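Local structure of putative acetyltransferase Sthe_0691 (Sphaerobacter thermophilus, 3SHP) at the interface of chains A and B and the interface of chains A and C. The protein probably transfers an acetyl group from acetyl-coenzyme A to an acceptor substrate, as a member of the GNAT acetyltransferase family. Sequence-based numbering; all coordinates share one arbitrary frame. Chains: chain A/B/C, Putative acetyltransferase Sthe_0691.

Contact 1: the interface of chains A and B. Residues chain A 41-44, 145-148; chain B 41-44, 145-148.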
loop_
_atom_site.group_PDB
_atom_site.type_symbol
_atom_site.label_atom_id
_atom_site.label_comp_id
_atom_site.label_asym_id
_atom_site.label_seq_id
_atom_site.Cartn_x
_atom_site.Cartn_y
_atom_site.Cartn_z
ATOM N N ARG A 41 15.447 10.327 -17.435
ATOM C CA ARG A 41 14.425 11.191 -16.865
ATOM C C ARG A 41 14.294 12.656 -17.317
ATOM O O ARG A 41 13.193 13.219 -17.304
ATOM C CB ARG A 41 14.785 11.306 -15.386
ATOM C CG ARG A 41 13.840 10.771 -14.502
ATOM C CD ARG A 41 14.495 10.738 -13.144
ATOM N NE ARG A 41 15.303 9.530 -13.058
ATOM C CZ ARG A 41 15.458 8.782 -11.964
ATOM N NH1 ARG A 41 16.232 7.696 -12.037
ATOM N NH2 ARG A 41 14.827 9.096 -10.822
ATOM N N ALA A 42 15.438 13.292 -17.558
ATOM C CA ALA A 42 15.483 14.684 -17.963
ATOM C C ALA A 42 16.573 14.830 -18.989
ATOM O O ALA A 42 17.452 13.970 -19.094
ATOM C CB ALA A 42 15.778 15.554 -16.775
ATOM N N GLU A 43 16.543 15.939 -19.727
ATOM C CA GLU A 43 17.506 16.166 -20.798
ATOM C C GLU A 43 17.420 17.650 -21.155
ATOM O O GLU A 43 16.382 18.277 -20.926
ATOM C CB GLU A 43 17.160 15.281 -22.007
ATOM C CG GLU A 43 15.750 15.539 -22.538
ATOM C CD GLU A 43 15.220 14.470 -23.472
ATOM O OE1 GLU A 43 14.750 14.867 -24.571
ATOM O OE2 GLU A 43 15.204 13.257 -23.108
ATOM N N ALA A 44 18.490 18.221 -21.696
ATOM C CA ALA A 44 18.388 19.585 -22.235
ATOM C C ALA A 44 17.206 19.662 -23.194
ATOM O O ALA A 44 16.941 18.707 -23.935
ATOM C CB ALA A 44 19.658 19.989 -22.970
ATOM N N ALA A 145 24.527 18.402 -17.906
ATOM C CA ALA A 145 23.568 19.251 -18.618
ATOM C C ALA A 145 22.396 19.655 -17.722
ATOM O O ALA A 145 21.865 20.773 -17.836
ATOM C CB ALA A 145 23.050 18.509 -19.846
ATOM N N VAL A 146 21.997 18.742 -16.835
ATOM C CA VAL A 146 20.810 18.925 -16.019
ATOM C C VAL A 146 21.138 18.529 -14.600
ATOM O O VAL A 146 21.853 17.554 -14.371
ATOM C CB VAL A 146 19.613 18.058 -16.535
ATOM C CG1 VAL A 146 18.357 18.198 -15.635
ATOM C CG2 VAL A 146 19.263 18.420 -17.974
ATOM N N ARG A 147 20.628 19.308 -13.652
ATOM C CA ARG A 147 20.698 18.964 -12.242
ATOM C C ARG A 147 19.276 18.727 -11.726
ATOM O O ARG A 147 18.385 19.567 -11.938
ATOM C CB ARG A 147 21.322 20.106 -11.448
ATOM C CG ARG A 147 21.483 19.773 -9.972
ATOM C CD ARG A 147 21.972 20.977 -9.156
ATOM N NE ARG A 147 23.226 21.572 -9.631
ATOM C CZ ARG A 147 24.453 21.132 -9.305
ATOM N NH1 ARG A 147 24.620 20.056 -8.511
ATOM N NH2 ARG A 147 25.527 21.769 -9.778
HETATM N N MSE A 148 19.065 17.586 -11.076
HETATM C CA MSE A 148 17.810 17.296 -10.414
HETATM C C MSE A 148 18.100 17.239 -8.921
HETATM O O MSE A 148 18.635 16.238 -8.418
HETATM C CB MSE A 148 17.248 15.970 -10.926
HETATM C CG MSE A 148 16.952 15.978 -12.450
HETATM SE SE MSE A 148 16.026 14.367 -13.031
HETATM C CE MSE A 148 14.401 14.523 -11.930
ATOM N N ARG B 41 11.823 20.294 -9.879
ATOM C CA ARG B 41 12.463 19.002 -10.067
ATOM C C ARG B 41 13.799 18.890 -10.823
ATOM O O ARG B 41 14.605 17.996 -10.540
ATOM C CB ARG B 41 11.495 18.204 -10.937
ATOM C CG ARG B 41 10.951 17.066 -10.330
ATOM C CD ARG B 41 9.841 16.589 -11.232
ATOM N NE ARG B 41 8.643 17.360 -10.928
ATOM C CZ ARG B 41 7.398 16.883 -10.929
ATOM N NH1 ARG B 41 6.396 17.713 -10.628
ATOM N NH2 ARG B 41 7.157 15.591 -11.198
ATOM N N ALA B 42 13.942 19.699 -11.870
ATOM C CA ALA B 42 15.130 19.692 -12.701
ATOM C C ALA B 42 15.438 21.116 -13.075
ATOM O O ALA B 42 14.570 21.988 -12.982
ATOM C CB ALA B 42 14.885 18.879 -13.939
ATOM N N GLU B 43 16.666 21.352 -13.536
ATOM C CA GLU B 43 17.106 22.700 -13.872
ATOM C C GLU B 43 18.380 22.550 -14.704
ATOM O O GLU B 43 19.073 21.535 -14.587
ATOM C CB GLU B 43 17.373 23.497 -12.583
ATOM C CG GLU B 43 18.423 22.834 -11.692
ATOM C CD GLU B 43 18.466 23.356 -10.269
ATOM O OE1 GLU B 43 19.596 23.700 -9.831
ATOM O OE2 GLU B 43 17.414 23.371 -9.564
ATOM N N ALA B 44 18.690 23.529 -15.546
ATOM C CA ALA B 44 19.999 23.520 -16.215
ATOM C C ALA B 44 21.098 23.351 -15.174
ATOM O O ALA B 44 20.999 23.896 -14.067
ATOM C CB ALA B 44 20.236 24.808 -16.990
ATOM N N ALA B 145 14.151 25.030 -20.836
ATOM C CA ALA B 145 15.543 24.668 -20.558
ATOM C C ALA B 145 15.725 23.152 -20.463
ATOM O O ALA B 145 16.770 22.611 -20.863
ATOM C CB ALA B 145 15.987 25.326 -19.255
ATOM N N VAL B 146 14.707 22.474 -19.929
ATOM C CA VAL B 146 14.792 21.053 -19.642
ATOM C C VAL B 146 13.522 20.391 -20.117
ATOM O O VAL B 146 12.433 20.947 -19.971
ATOM C CB VAL B 146 14.976 20.782 -18.111
ATOM C CG1 VAL B 146 15.006 19.265 -17.783
ATOM C CG2 VAL B 146 16.243 21.451 -17.591
ATOM N N ARG B 147 13.673 19.209 -20.706
ATOM C CA ARG B 147 12.544 18.365 -21.055
ATOM C C ARG B 147 12.615 17.084 -20.217
ATOM O O ARG B 147 13.668 16.427 -20.168
ATOM C CB ARG B 147 12.600 17.987 -22.531
ATOM C CG ARG B 147 11.404 17.156 -22.969
ATOM C CD ARG B 147 11.542 16.656 -24.413
ATOM N NE ARG B 147 11.757 17.711 -25.410
ATOM C CZ ARG B 147 10.779 18.430 -25.985
ATOM N NH1 ARG B 147 9.487 18.243 -25.652
ATOM N NH2 ARG B 147 11.091 19.350 -26.901
HETATM N N MSE B 148 11.513 16.751 -19.553
HETATM C CA MSE B 148 11.393 15.496 -18.837
HETATM C C MSE B 148 10.326 14.680 -19.552
HETATM O O MSE B 148 9.121 14.929 -19.384
HETATM C CB MSE B 148 11.012 15.764 -17.381
HETATM C CG MSE B 148 12.069 16.609 -16.618
HETATM SE SE MSE B 148 11.675 16.739 -14.716
HETATM C CE MSE B 148 11.736 14.827 -14.250
HETATM O O HOH W 1 14.540 17.617 -25.738
HETATM O O HOH W 2 22.285 23.734 -11.148
#
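Two short antiparallel beta ladders, related by a two-fold axis, join chains A and B of this putative GNAT-type acetyltransferase: strand 43-44 of each copy pairs with strand 143-148 of the other. Such symmetric pairing is the kind expected of a dimer, though it may not be the one used in solution. The firm rungs are main-chain bonds. B:Arg147 N gives its hydrogen to A:Glu43 O at 2.9 Å, almost straight (168° at H) and nearly along the C=O axis, and A:Arg147 N does the same to B:Glu43 O. The return bonds from the Glu43 amides to the Arg147 carbonyls are strongly bent and weak.

Over each ladder the Glu43 and Arg147 side chains run alongside one another, pointing the same way. A:Glu43 takes the crowded first torsion, CG between backbone N and carbonyl carbon (chi1 58°), then extends; A:Glu43 CG rests 4.0 Å from B:Arg147 CB. B:Arg147 starts with CG anti to its own N and bends at chi3; its guanidinium plane stands 73° from the carboxylate plane. The charged ends do not touch: A:Glu43 OE1 stays 4.2 Å from B:Arg147 NE. Water 1 bridges them, in the plane of the guanidinium at its edge, 2.8 Å from B:Arg147 NE and also bound to A:Glu43 OE1 and A:Ala44 O. Water 2 repeats this for A:Arg147 and B:Glu43. The opposite charges probably still favour one another through the water.

Near the axis the two selenomethionines meet tip to tip, A:Met148 CE and B:Met148 CE lying 3.5 Å apart. Each has CG anti to the carbonyl carbon and folds at chi3, which carries the methyl toward its twin. Alongside, A:Ala42 CB sits 3.9 Å from both B:Met148 CG and B:Val146 CG1, the valine branch anti to its backbone N. A:Arg41 O lies 3.4 Å from B:Met148 CB.

Contact 2: the interface of chains A and C. Residues chain A 93-96; chain C 21, 24-25, 46.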
loop_
_atom_site.group_PDB
_atom_site.type_symbol
_atom_site.label_atom_id
_atom_site.label_comp_id
_atom_site.label_asym_id
_atom_site.label_seq_id
_atom_site.Cartn_x
_atom_site.Cartn_y
_atom_site.Cartn_z
ATOM N N PRO A 93 22.548 -4.591 -5.633
ATOM C CA PRO A 93 22.698 -3.995 -4.305
ATOM C C PRO A 93 23.712 -4.721 -3.412
ATOM O O PRO A 93 24.250 -4.100 -2.485
ATOM C CB PRO A 93 21.280 -4.112 -3.693
ATOM C CG PRO A 93 20.681 -5.308 -4.403
ATOM C CD PRO A 93 21.208 -5.165 -5.830
ATOM N N TRP A 94 23.963 -6.001 -3.681
ATOM C CA TRP A 94 24.946 -6.772 -2.916
ATOM C C TRP A 94 26.396 -6.478 -3.321
ATOM O O TRP A 94 27.321 -7.003 -2.707
ATOM C CB TRP A 94 24.683 -8.275 -3.023
ATOM C CG TRP A 94 24.443 -8.798 -4.433
ATOM C CD1 TRP A 94 23.229 -9.042 -5.021
ATOM C CD2 TRP A 94 25.438 -9.163 -5.409
ATOM N NE1 TRP A 94 23.410 -9.547 -6.292
ATOM C CE2 TRP A 94 24.748 -9.630 -6.558
ATOM C CE3 TRP A 94 26.842 -9.165 -5.413
ATOM C CZ2 TRP A 94 25.404 -10.058 -7.711
ATOM C CZ3 TRP A 94 27.509 -9.607 -6.557
ATOM C CH2 TRP A 94 26.778 -10.040 -7.706
ATOM N N LEU A 95 26.600 -5.651 -4.343
ATOM C CA LEU A 95 27.965 -5.376 -4.777
ATOM C C LEU A 95 28.754 -4.623 -3.712
ATOM O O LEU A 95 28.209 -3.774 -3.008
ATOM C CB LEU A 95 27.978 -4.597 -6.084
ATOM C CG LEU A 95 27.891 -5.394 -7.374
ATOM C CD1 LEU A 95 27.767 -4.400 -8.529
ATOM C CD2 LEU A 95 29.129 -6.279 -7.586
ATOM N N ASP A 96 30.031 -4.957 -3.579
ATOM C CA ASP A 96 30.891 -4.291 -2.610
ATOM C C ASP A 96 31.176 -2.836 -3.000
ATOM O O ASP A 96 31.108 -1.937 -2.141
ATOM C CB ASP A 96 32.207 -5.064 -2.442
ATOM C CG ASP A 96 32.173 -6.016 -1.264
ATOM O OD1 ASP A 96 31.471 -5.689 -0.282
ATOM O OD2 ASP A 96 32.855 -7.076 -1.315
ATOM N N GLU C 21 30.520 -10.680 0.143
ATOM C CA GLU C 21 29.687 -10.319 -1.000
ATOM C C GLU C 21 28.792 -11.474 -1.419
ATOM O O GLU C 21 27.615 -11.272 -1.698
ATOM C CB GLU C 21 30.548 -9.866 -2.170
ATOM C CG GLU C 21 29.764 -9.115 -3.247
ATOM C CD GLU C 21 30.634 -8.791 -4.436
ATOM O OE1 GLU C 21 30.931 -9.746 -5.189
ATOM O OE2 GLU C 21 31.021 -7.600 -4.595
ATOM N N LYS C 24 25.744 -11.811 0.609
ATOM C CA LYS C 24 24.760 -10.759 0.325
ATOM C C LYS C 24 24.028 -11.066 -0.968
ATOM O O LYS C 24 22.837 -10.809 -1.080
ATOM C CB LYS C 24 25.415 -9.380 0.249
ATOM C CG LYS C 24 26.082 -8.939 1.555
ATOM C CD LYS C 24 26.558 -7.483 1.472
ATOM C CE LYS C 24 28.031 -7.385 1.221
ATOM N NZ LYS C 24 28.373 -6.219 0.269
ATOM N N HIS C 25 24.759 -11.614 -1.933
ATOM C CA HIS C 25 24.207 -12.055 -3.223
ATOM C C HIS C 25 22.988 -12.913 -2.971
ATOM O O HIS C 25 21.909 -12.617 -3.462
ATOM C CB HIS C 25 25.249 -12.899 -3.972
ATOM C CG HIS C 25 24.909 -13.172 -5.402
ATOM N ND1 HIS C 25 25.859 -13.562 -6.324
ATOM C CD2 HIS C 25 23.735 -13.103 -6.074
ATOM C CE1 HIS C 25 25.286 -13.720 -7.502
ATOM N NE2 HIS C 25 23.999 -13.435 -7.383
ATOM N N LEU C 46 19.928 -1.957 -0.337
ATOM C CA LEU C 46 20.227 -0.865 -1.222
ATOM C C LEU C 46 21.734 -0.640 -1.252
ATOM O O LEU C 46 22.458 -1.042 -0.348
ATOM C CB LEU C 46 19.472 0.410 -0.805
ATOM C CG LEU C 46 18.008 0.527 -1.268
ATOM C CD1 LEU C 46 17.220 1.583 -0.493
ATOM C CD2 LEU C 46 17.912 0.792 -2.773
HETATM O O HOH W 3 33.138 -9.369 0.162
#
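Helix 21-27 of chain C receives the loop segment 93-96 of chain A; the two surfaces are different parts of the same protein, and the structure alone does not show whether chains A and C meet this way in solution. A:Trp94 carries most of the packing. Its CG sits between the backbone N and the carbonyl carbon (chi1 48°), and the indole lies against C:His25. The imidazole, with CG anti to its own N, runs side by side with the indole, pointing the same way, and stacks on its six-membered ring at 4.0 Å between the centroids of A:Trp94 and C:His25, the planes 14° apart. Farther back, C:His25 CA lies over the face of the five-membered ring of A:Trp94, 3.7 Å from its centroid, so helix backbone and side chain cover the same indole face.

C:Glu21 comes to the indole edge instead. C:Glu21 CG, anti to the backbone N, touches A:Trp94 CE3 at 3.6 Å, and the carboxylate, turned steeply to the ring, places CD in the indole plane at that edge. The extended chain then brings C:Glu21 OE2 to A:Asp96 N at 3.0 Å, where the anti lone pair accepts the amide hydrogen at 155°.

C:Lys24 bends at chi3 and chi4 to bring its ammonium to two oxygens of chain A. C:Lys24 NZ makes a salt bridge to A:Asp96 OD1 at 3.2 Å, approaching from above the carboxylate plane, and hydrogen-bonds to A:Trp94 O at 3.3 Å from above the carbonyl plane. Its positive charge probably eases the proximity of the carboxylates of A:Asp96 and C:Glu21, which cross obliquely. The second aspartate oxygen, A:Asp96 OD2, binds water 3 at 2.7 Å; that water also meets C:Glu21 N, the first amide of the helix.

In the fold, the chain A segment leads from strand 84-91 into helix 98-116, while its partner helix follows strand 14-18 in chain C.

About 31 Å separates the centres of contact 1 and contact 2, and they have no residues in common. Chain A takes part in both, using strands 43-44 and 143-148 in contact 1 and the loop before helix 98-116 in contact 2. Contact 1 is two-fold symmetric and matches like surfaces, whereas contact 2 brings unlike surfaces together and is not an exact two-fold. One copy can therefore hold two neighbours at once, by strand pairing and by loop-to-helix packing. Both could help build the deposited eight-copy assembly, although the structure alone does not show whether that octamer forms in solution.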